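Local coordinates for uncharacterized protein (Peptoclostridium difficile 630, PDB 4YCS) that is of unknown function but, as a putative lipoprotein related to PnrA-like substrate-binding proteins of ABC transporters, may help capture a small solute for uptake, at residues A[31-34]-A[35-39]; A[79-82]-A[83-87]; A[111-115]-A[116-120]. All coordinates share one frame; numbering follows the deposited sequence.

Contact 1. Residues A[31-34]-A[35-39]; sequences ALNN and AQKKL
Lys-37 reaches back past Asn-33, one turn earlier in the helix. Its CG lies 3.3 Å from the backbone O of Asn-33, and its CE passes 3.7 Å from the side-chain OD1 of that residue. With CG opposite the carbonyl carbon and beside the backbone N (chi1 -64°) and every later bond extended, the long lysine chain runs outward from the helix and slants across the end of Asn-33. Asn-33 also meets Gln-36, but aslant: the two amide planes are 67° apart, and Asn-33 ND2 stays 4.1 Å from Gln-36 OE1. The glutamine amide is employed beyond the helix, where its NE2 bonds the carbonyl of Ile-41 at the start of the next strand; the extra methylene of glutamine suits that reach. Lys-38 bends at its last torsion and drapes CG, CD and CE past the O of Asn-34.

Ala-35 N donates to Ala-31 O at 2.9 Å and Gln-36 N to Leu-32 O at 3.0 Å, but the next bonds four residues back, from Lys-37 N to Asn-33 O and Lys-38 N to Asn-34 O, are weak. Lys-38 N turns to Ala-35 O, three residues back at 3.0 Å, tightening the last turn.

Asn-33, Lys-37 and Lys-38 line the exposed side of helix 22-38, with Gln-36 at its edge toward strand 41-48. On the buried side Leu-32 packs on Val-10 and Met-12 of strand 8-15 and Thr-43 of strand 41-48, completing a beta-alpha-beta unit, while the small Ala-31 and Ala-35 let helix 118-127 approach through Leu-119 and Ile-123.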
ATOM      1  N   ALA A  31       3.747   8.430   6.959  1.00 41.15           N
ATOM      2  CA  ALA A  31       4.836   7.472   6.775  1.00 41.23           C
ATOM      3  C   ALA A  31       5.451   7.556   5.358  1.00 40.45           C
ATOM      4  O   ALA A  31       6.678   7.487   5.191  1.00 40.09           O
ATOM      5  CB  ALA A  31       4.325   6.089   7.044  1.00 42.18           C
ATOM      6  N   LEU A  32       4.570   7.718   4.369  1.00 39.87           N
ATOM      7  CA  LEU A  32       4.962   7.770   2.960  1.00 39.76           C
ATOM      8  C   LEU A  32       5.709   9.067   2.695  1.00 39.41           C
ATOM      9  O   LEU A  32       6.828   9.058   2.165  1.00 41.71           O
ATOM     10  CB  LEU A  32       3.744   7.645   2.053  1.00 38.84           C
ATOM     11  CG  LEU A  32       3.995   7.600   0.528  1.00 38.69           C
ATOM     12  CD1 LEU A  32       4.897   6.440   0.170  1.00 38.67           C
ATOM     13  CD2 LEU A  32       2.690   7.485  -0.253  1.00 39.12           C
ATOM     14  N   ASN A  33       5.135  10.159   3.146  1.00 39.10           N
ATOM     15  CA  ASN A  33       5.820  11.439   3.107  1.00 45.16           C
ATOM     16  C   ASN A  33       7.192  11.468   3.796  1.00 44.82           C
ATOM     17  O   ASN A  33       8.132  12.069   3.279  1.00 43.86           O
ATOM     18  CB  ASN A  33       4.927  12.535   3.633  1.00 50.29           C
ATOM     19  CG  ASN A  33       5.183  13.846   2.930  1.00 62.77           C
ATOM     20  OD1 ASN A  33       5.886  14.702   3.454  1.00 65.03           O
ATOM     21  ND2 ASN A  33       4.657  13.988   1.702  1.00 62.22           N
ATOM     22  N   ASN A  34       7.314  10.790   4.935  1.00 41.68           N
ATOM     23  CA  ASN A  34       8.582  10.692   5.664  1.00 43.84           C
ATOM     24  C   ASN A  34       9.622   9.865   4.901  1.00 42.88           C
ATOM     25  O   ASN A  34      10.807  10.200   4.856  1.00 43.36           O
ATOM     26  CB  ASN A  34       8.367  10.045   7.053  1.00 46.33           C
ATOM     27  CG  ASN A  34       7.732  10.997   8.083  1.00 51.65           C
ATOM     28  OD1 ASN A  34       7.914  12.194   8.040  1.00 45.54           O
ATOM     29  ND2 ASN A  34       7.000  10.426   9.041  1.00 54.83           N
ATOM     30  N   ALA A  35       9.179   8.769   4.315  1.00 41.19           N
ATOM     31  CA  ALA A  35      10.055   7.960   3.487  1.00 41.81           C
ATOM     32  C   ALA A  35      10.604   8.782   2.320  1.00 40.72           C
ATOM     33  O   ALA A  35      11.786   8.711   2.028  1.00 40.90           O
ATOM     34  CB  ALA A  35       9.324   6.734   2.987  1.00 41.62           C
ATOM     35  N   GLN A  36       9.744   9.583   1.700  1.00 40.90           N
ATOM     36  CA  GLN A  36      10.121  10.406   0.554  1.00 42.32           C
ATOM     37  C   GLN A  36      11.242  11.403   0.869  1.00 45.38           C
ATOM     38  O   GLN A  36      12.102  11.706   0.012  1.00 41.33           O
ATOM     39  CB  GLN A  36       8.895  11.142  -0.005  1.00 44.14           C
ATOM     40  CG  GLN A  36       9.198  11.952  -1.264  1.00 49.87           C
ATOM     41  CD  GLN A  36       7.978  12.598  -1.871  1.00 52.96           C
ATOM     42  OE1 GLN A  36       7.397  13.492  -1.290  1.00 58.78           O
ATOM     43  NE2 GLN A  36       7.600  12.160  -3.060  1.00 52.38           N
ATOM     44  N   LYS A  37      11.236  11.891   2.105  1.00 47.85           N
ATOM     45  CA  LYS A  37      12.243  12.793   2.572  1.00 49.92           C
ATOM     46  C   LYS A  37      13.611  12.131   2.713  1.00 49.86           C
ATOM     47  O   LYS A  37      14.634  12.784   2.601  1.00 50.53           O
ATOM     48  CB  LYS A  37      11.827  13.380   3.904  1.00 55.67           C
ATOM     49  CG  LYS A  37      10.579  14.223   3.804  1.00 63.73           C
ATOM     50  CD  LYS A  37      10.284  14.887   5.136  1.00 71.73           C
ATOM     51  CE  LYS A  37       9.063  15.786   5.034  1.00 79.41           C
ATOM     52  NZ  LYS A  37       8.869  16.565   6.285  1.00 86.36           N
ATOM     53  N   LYS A  38      13.647  10.843   2.952  1.00 49.54           N
ATOM     54  CA  LYS A  38      14.922  10.156   3.095  1.00 54.05           C
ATOM     55  C   LYS A  38      15.387   9.515   1.795  1.00 54.56           C
ATOM     56  O   LYS A  38      16.547   9.165   1.676  1.00 61.04           O
ATOM     57  CB  LYS A  38      14.812   9.076   4.163  1.00 58.03           C
ATOM     58  CG  LYS A  38      14.413   9.631   5.525  1.00 63.65           C
ATOM     59  CD  LYS A  38      13.872   8.565   6.464  1.00 65.84           C
ATOM     60  CE  LYS A  38      13.163   9.186   7.664  1.00 68.73           C
ATOM     61  NZ  LYS A  38      14.137   9.816   8.592  1.00 69.33           N
ATOM     62  N   LEU A  39      14.486   9.329   0.843  1.00 46.10           N
ATOM     63  CA  LEU A  39      14.803   8.610  -0.351  1.00 48.36           C
ATOM     64  C   LEU A  39      14.535   9.460  -1.580  1.00 46.35           C
ATOM     65  O   LEU A  39      13.879  10.482  -1.512  1.00 50.94           O
ATOM     66  CB  LEU A  39      13.913   7.376  -0.427  1.00 47.93           C
ATOM     67  CG  LEU A  39      13.763   6.530   0.837  1.00 50.70           C
ATOM     68  CD1 LEU A  39      12.472   5.709   0.760  1.00 49.76           C
ATOM     69  CD2 LEU A  39      14.998   5.650   1.002  1.00 51.00           C
TER

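Contact 2. Residues A[79-82]-A[83-87]; sequences PLEM and VAKKY
Val-83 N bonds Pro-79 O at 3.2 Å and Ala-84 N bonds Leu-80 O at 2.9 Å in regular helical fashion, but the next bond, from Lys-85 N to Glu-81 O, is weak. Pro-79 is tolerated in the first turn of helix 77-84, where no N-H is needed for a bond four residues back, and Val-83 CG2 settles 3.3 Å from its O. Met-82, a selenomethionine, and Lys-86 lie side by side and point the same way. With CG anti to the backbone N (chi1 -171°) and a bend at the selenium, Met-82 brings CE to 3.6 Å from Lys-86 NZ and 4.4 Å from Val-83 CG2. The helix is the connection between strands 68-72 and 91-95 in a beta-alpha-beta unit of the parallel sheet, and the apolar Leu-80 and Ala-84 turn to Phe-92 and Ile-106 on that sheet. Opposite charges attend the outer side: Glu-81 OE2 and Lys-85 NZ are 4.5 Å apart, too distant for a salt bridge, though a mild attraction is likely. Lys-86 NZ has a further, weak and long ion pair with Asp-59, whose carboxylate also bonds the hydroxyl of Tyr-87.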
ATOM      1  N   PRO A  79      -9.493  -8.020  -2.938  1.00 45.96           N
ATOM      2  CA  PRO A  79      -9.131  -7.521  -4.270  1.00 43.68           C
ATOM      3  C   PRO A  79      -7.628  -7.466  -4.511  1.00 43.76           C
ATOM      4  O   PRO A  79      -7.203  -7.641  -5.636  1.00 43.91           O
ATOM      5  CB  PRO A  79      -9.751  -6.128  -4.325  1.00 44.98           C
ATOM      6  CG  PRO A  79     -10.007  -5.776  -2.915  1.00 47.19           C
ATOM      7  CD  PRO A  79     -10.304  -7.049  -2.196  1.00 43.60           C
ATOM      8  N   LEU A  80      -6.843  -7.283  -3.458  1.00 42.64           N
ATOM      9  CA  LEU A  80      -5.380  -7.261  -3.579  1.00 40.38           C
ATOM     10  C   LEU A  80      -4.805  -8.637  -3.827  1.00 41.11           C
ATOM     11  O   LEU A  80      -3.894  -8.794  -4.641  1.00 41.12           O
ATOM     12  CB  LEU A  80      -4.733  -6.654  -2.342  1.00 40.24           C
ATOM     13  CG  LEU A  80      -3.204  -6.535  -2.345  1.00 40.90           C
ATOM     14  CD1 LEU A  80      -2.794  -5.383  -3.268  1.00 40.83           C
ATOM     15  CD2 LEU A  80      -2.677  -6.327  -0.923  1.00 40.96           C
ATOM     16  N   GLU A  81      -5.297  -9.639  -3.119  1.00 45.06           N
ATOM     17  CA  GLU A  81      -4.845 -11.013  -3.340  1.00 45.61           C
ATOM     18  C   GLU A  81      -5.110 -11.465  -4.780  1.00 45.79           C
ATOM     19  O   GLU A  81      -4.241 -12.046  -5.432  1.00 47.65           O
ATOM     20  CB  GLU A  81      -5.528 -11.952  -2.369  1.00 51.73           C
ATOM     21  CG  GLU A  81      -5.049 -13.387  -2.511  1.00 60.36           C
ATOM     22  CD  GLU A  81      -5.497 -14.307  -1.384  1.00 71.77           C
ATOM     23  OE1 GLU A  81      -6.503 -13.995  -0.684  1.00 70.30           O
ATOM     24  OE2 GLU A  81      -4.826 -15.354  -1.211  1.00 77.19           O
HETATM   25  N   MSE A  82      -6.311 -11.186  -5.266  1.00 46.64           N
HETATM   26  CA  MSE A  82      -6.701 -11.463  -6.660  1.00 50.23           C
HETATM   27  C   MSE A  82      -5.759 -10.844  -7.685  1.00 46.55           C
HETATM   28  O   MSE A  82      -5.363 -11.504  -8.653  1.00 43.86           O
HETATM   29  CB  MSE A  82      -8.115 -10.906  -6.876  1.00 55.33           C
HETATM   30  CG  MSE A  82      -8.749 -11.304  -8.217  1.00 68.65           C
HETATM   31 SE   MSE A  82     -10.389 -10.235  -8.594  0.77 88.61          SE
HETATM   32  CE  MSE A  82      -9.679  -9.312 -10.198  1.00 83.38           C
ATOM     33  N   VAL A  83      -5.415  -9.560  -7.510  1.00 40.31           N
ATOM     34  CA  VAL A  83      -4.616  -8.865  -8.506  1.00 39.27           C
ATOM     35  C   VAL A  83      -3.126  -9.248  -8.386  1.00 36.38           C
ATOM     36  O   VAL A  83      -2.419  -9.355  -9.359  1.00 35.72           O
ATOM     37  CB  VAL A  83      -4.836  -7.356  -8.403  1.00 39.02           C
ATOM     38  CG1 VAL A  83      -3.909  -6.603  -9.358  1.00 40.43           C
ATOM     39  CG2 VAL A  83      -6.290  -7.009  -8.694  1.00 40.24           C
ATOM     40  N   ALA A  84      -2.659  -9.452  -7.175  1.00 36.05           N
ATOM     41  CA  ALA A  84      -1.294  -9.844  -6.956  1.00 37.94           C
ATOM     42  C   ALA A  84      -0.900 -11.158  -7.636  1.00 40.64           C
ATOM     43  O   ALA A  84       0.274 -11.344  -7.980  1.00 42.01           O
ATOM     44  CB  ALA A  84      -1.023  -9.932  -5.464  1.00 39.63           C
ATOM     45  N   LYS A  85      -1.858 -12.078  -7.768  1.00 40.95           N
ATOM     46  CA  LYS A  85      -1.655 -13.309  -8.535  1.00 45.27           C
ATOM     47  C   LYS A  85      -1.354 -13.026  -9.999  1.00 43.06           C
ATOM     48  O   LYS A  85      -0.632 -13.823 -10.624  1.00 43.09           O
ATOM     49  CB  LYS A  85      -2.913 -14.188  -8.486  1.00 52.25           C
ATOM     50  CG  LYS A  85      -3.185 -14.847  -7.149  1.00 59.78           C
ATOM     51  CD  LYS A  85      -4.320 -15.868  -7.320  1.00 69.65           C
ATOM     52  CE  LYS A  85      -5.020 -16.194  -6.008  1.00 75.66           C
ATOM     53  NZ  LYS A  85      -4.265 -17.232  -5.255  1.00 82.15           N
ATOM     54  N   LYS A  86      -1.893 -11.916 -10.547  1.00 38.60           N
ATOM     55  CA  LYS A  86      -1.772 -11.619 -11.989  1.00 39.11           C
ATOM     56  C   LYS A  86      -0.468 -10.860 -12.305  1.00 36.30           C
ATOM     57  O   LYS A  86      -0.090 -10.710 -13.481  1.00 34.09           O
ATOM     58  CB  LYS A  86      -2.982 -10.804 -12.492  1.00 41.40           C
ATOM     59  CG  LYS A  86      -4.351 -11.444 -12.289  1.00 49.30           C
ATOM     60  CD  LYS A  86      -5.494 -10.656 -12.956  1.00 55.53           C
ATOM     61  CE  LYS A  86      -5.732  -9.292 -12.310  1.00 65.78           C
ATOM     62  NZ  LYS A  86      -7.081  -8.665 -12.534  1.00 75.63           N
ATOM     63  N   TYR A  87       0.227 -10.378 -11.264  1.00 33.87           N
ATOM     64  CA  TYR A  87       1.452  -9.613 -11.457  1.00 31.40           C
ATOM     65  C   TYR A  87       2.519 -10.085 -10.465  1.00 34.54           C
ATOM     66  O   TYR A  87       2.774  -9.402  -9.457  1.00 31.91           O
ATOM     67  CB  TYR A  87       1.151  -8.090 -11.318  1.00 29.03           C
ATOM     68  CG  TYR A  87       0.157  -7.579 -12.294  1.00 28.49           C
ATOM     69  CD1 TYR A  87       0.531  -7.240 -13.565  1.00 29.47           C
ATOM     70  CD2 TYR A  87      -1.196  -7.514 -11.982  1.00 31.18           C
ATOM     71  CE1 TYR A  87      -0.398  -6.829 -14.515  1.00 29.79           C
ATOM     72  CE2 TYR A  87      -2.144  -7.053 -12.908  1.00 30.03           C
ATOM     73  CZ  TYR A  87      -1.722  -6.722 -14.182  1.00 32.56           C
ATOM     74  OH  TYR A  87      -2.585  -6.254 -15.117  1.00 29.42           O
TER

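Contact 3. Residues A[111-115]-A[116-120]; sequences YEDNK and SGYLA
Asp-113 O serves two backbone donors across the turn, Ser-116 N at 3.5 Å and Leu-119 N at 3.3 Å, both weak bonds. Sharing one carbonyl ties the end of the short helix 111-115 to the first turn of helix 118-127. The amide of Tyr-118, near the start of that second helix, is satisfied by a side chain: Tyr-118 N donates to Ser-116 OG at 3.2 Å with an N-H...O angle of 151°. This makes an ST turn, and serine suits it because its short hydroxyl, set between the backbone N and the carbonyl carbon (chi1 73°), faces the amide two residues on. Gly-117 between them has a positive phi, at which a beta carbon would be jammed against the carbonyl O of Ser-116, and it occupies the N-cap position of helix 118-127.

The whole corner follows strand 106-109, the last in chain order of the parallel sheet, and turns the chain into the helix that packs beside helix 22-38. That sheet, flanked by helices, is consistent with one lobe of a periplasmic-binding-protein-like fold. On the first helix, Lys-115 N reaches Glu-112 O at 3.1 Å, and Asp-113 N is held by Ser-110 OG.

Asn-114 is divided in its bonding. ND2 donates to the carbonyl of Met-24, whereas OD1 is buried without a polar partner and lies 3.3 Å from the methyl CD2 of Leu-119, whose side chain runs alongside. Asp-113 stacks its carboxylate nearly flat on the Tyr-118 ring, the planes 19° apart. OD2 sits over the ring centre, 4.1 Å above the plane, and CB touches Tyr-118 CD1 at 3.6 Å; the touching is through CB and CG, and an anionic oxygen over the pi face is probably unfavourable.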
ATOM      1  N   TYR A 111      -1.418  -2.275  12.221  1.00 61.24           N
ATOM      2  CA  TYR A 111      -1.848  -0.915  12.599  1.00 64.71           C
ATOM      3  C   TYR A 111      -0.777  -0.221  13.464  1.00 64.55           C
ATOM      4  O   TYR A 111      -0.592   0.989  13.356  1.00 63.86           O
ATOM      5  CB  TYR A 111      -3.201  -0.980  13.343  1.00 69.49           C
ATOM      6  CG  TYR A 111      -3.658   0.309  14.008  1.00 78.12           C
ATOM      7  CD1 TYR A 111      -4.371   1.278  13.291  1.00 82.44           C
ATOM      8  CD2 TYR A 111      -3.392   0.551  15.362  1.00 84.42           C
ATOM      9  CE1 TYR A 111      -4.801   2.449  13.904  1.00 88.57           C
ATOM     10  CE2 TYR A 111      -3.815   1.720  15.979  1.00 87.43           C
ATOM     11  CZ  TYR A 111      -4.519   2.661  15.243  1.00 90.92           C
ATOM     12  OH  TYR A 111      -4.937   3.821  15.848  1.00 98.94           O
ATOM     13  N   GLU A 112      -0.070  -1.001  14.294  1.00 63.77           N
ATOM     14  CA  GLU A 112       0.984  -0.486  15.189  1.00 69.00           C
ATOM     15  C   GLU A 112       2.221  -0.037  14.379  1.00 66.10           C
ATOM     16  O   GLU A 112       2.718   1.082  14.501  1.00 62.96           O
ATOM     17  CB  GLU A 112       1.365  -1.556  16.226  1.00 70.73           C
ATOM     18  CG  GLU A 112       0.432  -1.589  17.455  1.00 81.40           C
ATOM     19  CD  GLU A 112      -1.015  -1.992  17.147  1.00 87.58           C
ATOM     20  OE1 GLU A 112      -1.254  -2.663  16.103  1.00 84.87           O
ATOM     21  OE2 GLU A 112      -1.908  -1.642  17.957  1.00 87.74           O
ATOM     22  N   ASP A 113       2.685  -0.932  13.530  1.00 61.51           N
ATOM     23  CA  ASP A 113       3.832  -0.684  12.692  1.00 58.91           C
ATOM     24  C   ASP A 113       3.574   0.470  11.705  1.00 57.24           C
ATOM     25  O   ASP A 113       4.482   1.214  11.366  1.00 56.26           O
ATOM     26  CB  ASP A 113       4.224  -1.999  11.986  1.00 59.68           C
ATOM     27  CG  ASP A 113       4.838  -3.042  12.980  1.00 59.23           C
ATOM     28  OD1 ASP A 113       5.265  -2.624  14.055  1.00 56.07           O
ATOM     29  OD2 ASP A 113       4.930  -4.248  12.668  1.00 61.72           O
ATOM     30  N   ASN A 114       2.319   0.644  11.301  1.00 57.29           N
ATOM     31  CA  ASN A 114       1.895   1.757  10.445  1.00 57.73           C
ATOM     32  C   ASN A 114       2.305   3.134  10.996  1.00 61.59           C
ATOM     33  O   ASN A 114       2.642   4.038  10.221  1.00 61.21           O
ATOM     34  CB  ASN A 114       0.361   1.731  10.254  1.00 55.97           C
ATOM     35  CG  ASN A 114      -0.139   2.719   9.191  1.00 53.55           C
ATOM     36  OD1 ASN A 114       0.416   2.807   8.105  1.00 52.12           O
ATOM     37  ND2 ASN A 114      -1.222   3.412   9.483  1.00 50.18           N
ATOM     38  N   LYS A 115       2.276   3.288  12.321  1.00 63.06           N
ATOM     39  CA  LYS A 115       2.549   4.595  12.957  1.00 65.39           C
ATOM     40  C   LYS A 115       3.823   4.669  13.825  1.00 60.74           C
ATOM     41  O   LYS A 115       4.081   5.694  14.423  1.00 60.62           O
ATOM     42  CB  LYS A 115       1.339   5.038  13.779  1.00 68.18           C
ATOM     43  CG  LYS A 115       0.898   4.043  14.838  1.00 74.07           C
ATOM     44  CD  LYS A 115      -0.314   4.563  15.613  1.00 78.30           C
ATOM     45  CE  LYS A 115      -0.892   3.500  16.534  1.00 84.64           C
ATOM     46  NZ  LYS A 115       0.010   3.158  17.663  1.00 86.65           N
ATOM     47  N   SER A 116       4.610   3.599  13.878  1.00 55.83           N
ATOM     48  CA  SER A 116       5.824   3.550  14.691  1.00 56.66           C
ATOM     49  C   SER A 116       7.106   4.011  13.972  1.00 57.41           C
ATOM     50  O   SER A 116       8.206   3.993  14.557  1.00 62.97           O
ATOM     51  CB  SER A 116       6.036   2.126  15.182  1.00 56.84           C
ATOM     52  OG  SER A 116       6.468   1.269  14.136  1.00 55.97           O
ATOM     53  N   GLY A 117       7.001   4.372  12.701  1.00 52.22           N
ATOM     54  CA  GLY A 117       8.225   4.583  11.899  1.00 48.88           C
ATOM     55  C   GLY A 117       8.622   3.333  11.110  1.00 45.63           C
ATOM     56  O   GLY A 117       9.419   3.385  10.191  1.00 42.77           O
ATOM     57  N   TYR A 118       8.041   2.203  11.460  1.00 45.07           N
ATOM     58  CA  TYR A 118       8.303   0.943  10.788  1.00 42.98           C
ATOM     59  C   TYR A 118       7.919   0.980   9.348  1.00 40.45           C
ATOM     60  O   TYR A 118       8.608   0.431   8.547  1.00 39.27           O
ATOM     61  CB  TYR A 118       7.512  -0.198  11.454  1.00 44.88           C
ATOM     62  CG  TYR A 118       7.780  -1.578  10.897  1.00 42.83           C
ATOM     63  CD1 TYR A 118       7.112  -2.044   9.797  1.00 42.17           C
ATOM     64  CD2 TYR A 118       8.707  -2.409  11.493  1.00 42.68           C
ATOM     65  CE1 TYR A 118       7.363  -3.299   9.297  1.00 42.58           C
ATOM     66  CE2 TYR A 118       8.944  -3.665  11.007  1.00 41.31           C
ATOM     67  CZ  TYR A 118       8.256  -4.108   9.915  1.00 41.26           C
ATOM     68  OH  TYR A 118       8.524  -5.358   9.404  1.00 48.65           O
ATOM     69  N   LEU A 119       6.799   1.607   9.024  1.00 41.62           N
ATOM     70  CA  LEU A 119       6.382   1.641   7.638  1.00 41.76           C
ATOM     71  C   LEU A 119       7.370   2.414   6.783  1.00 39.21           C
ATOM     72  O   LEU A 119       7.734   1.968   5.702  1.00 38.16           O
ATOM     73  CB  LEU A 119       4.975   2.201   7.482  1.00 42.49           C
ATOM     74  CG  LEU A 119       4.435   2.171   6.040  1.00 43.53           C
ATOM     75  CD1 LEU A 119       4.567   0.796   5.400  1.00 45.12           C
ATOM     76  CD2 LEU A 119       2.962   2.610   6.001  1.00 47.09           C
ATOM     77  N   ALA A 120       7.821   3.562   7.264  1.00 40.91           N
ATOM     78  CA  ALA A 120       8.780   4.390   6.467  1.00 42.84           C
ATOM     79  C   ALA A 120      10.073   3.640   6.236  1.00 40.35           C
ATOM     80  O   ALA A 120      10.714   3.753   5.186  1.00 40.38           O
ATOM     81  CB  ALA A 120       9.070   5.684   7.202  1.00 46.34           C
TER

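Contacts 1 and 3 adjoin, their centres about 13 Å apart, because helix 22-38 and helix 118-127 pack side by side. Ala-31 is one meeting point: its CB lies 3.9 Å from CD2 of Leu-119, and its O is 3.6 Å from CB of Ala-120. Contact 2 stands apart on the other side of the chain's centre, about 26 Å from contact 1 and 24 Å from contact 3 between centres, and its nearest atoms are about 14 Å and 12 Å away. The five-stranded parallel sheet relates them all: Leu-32 of contact 1 packs on strand 8-15, while strand 91-95 is touched at Ile-95 from contact 3 and at Phe-92 and Ile-94 from contact 2.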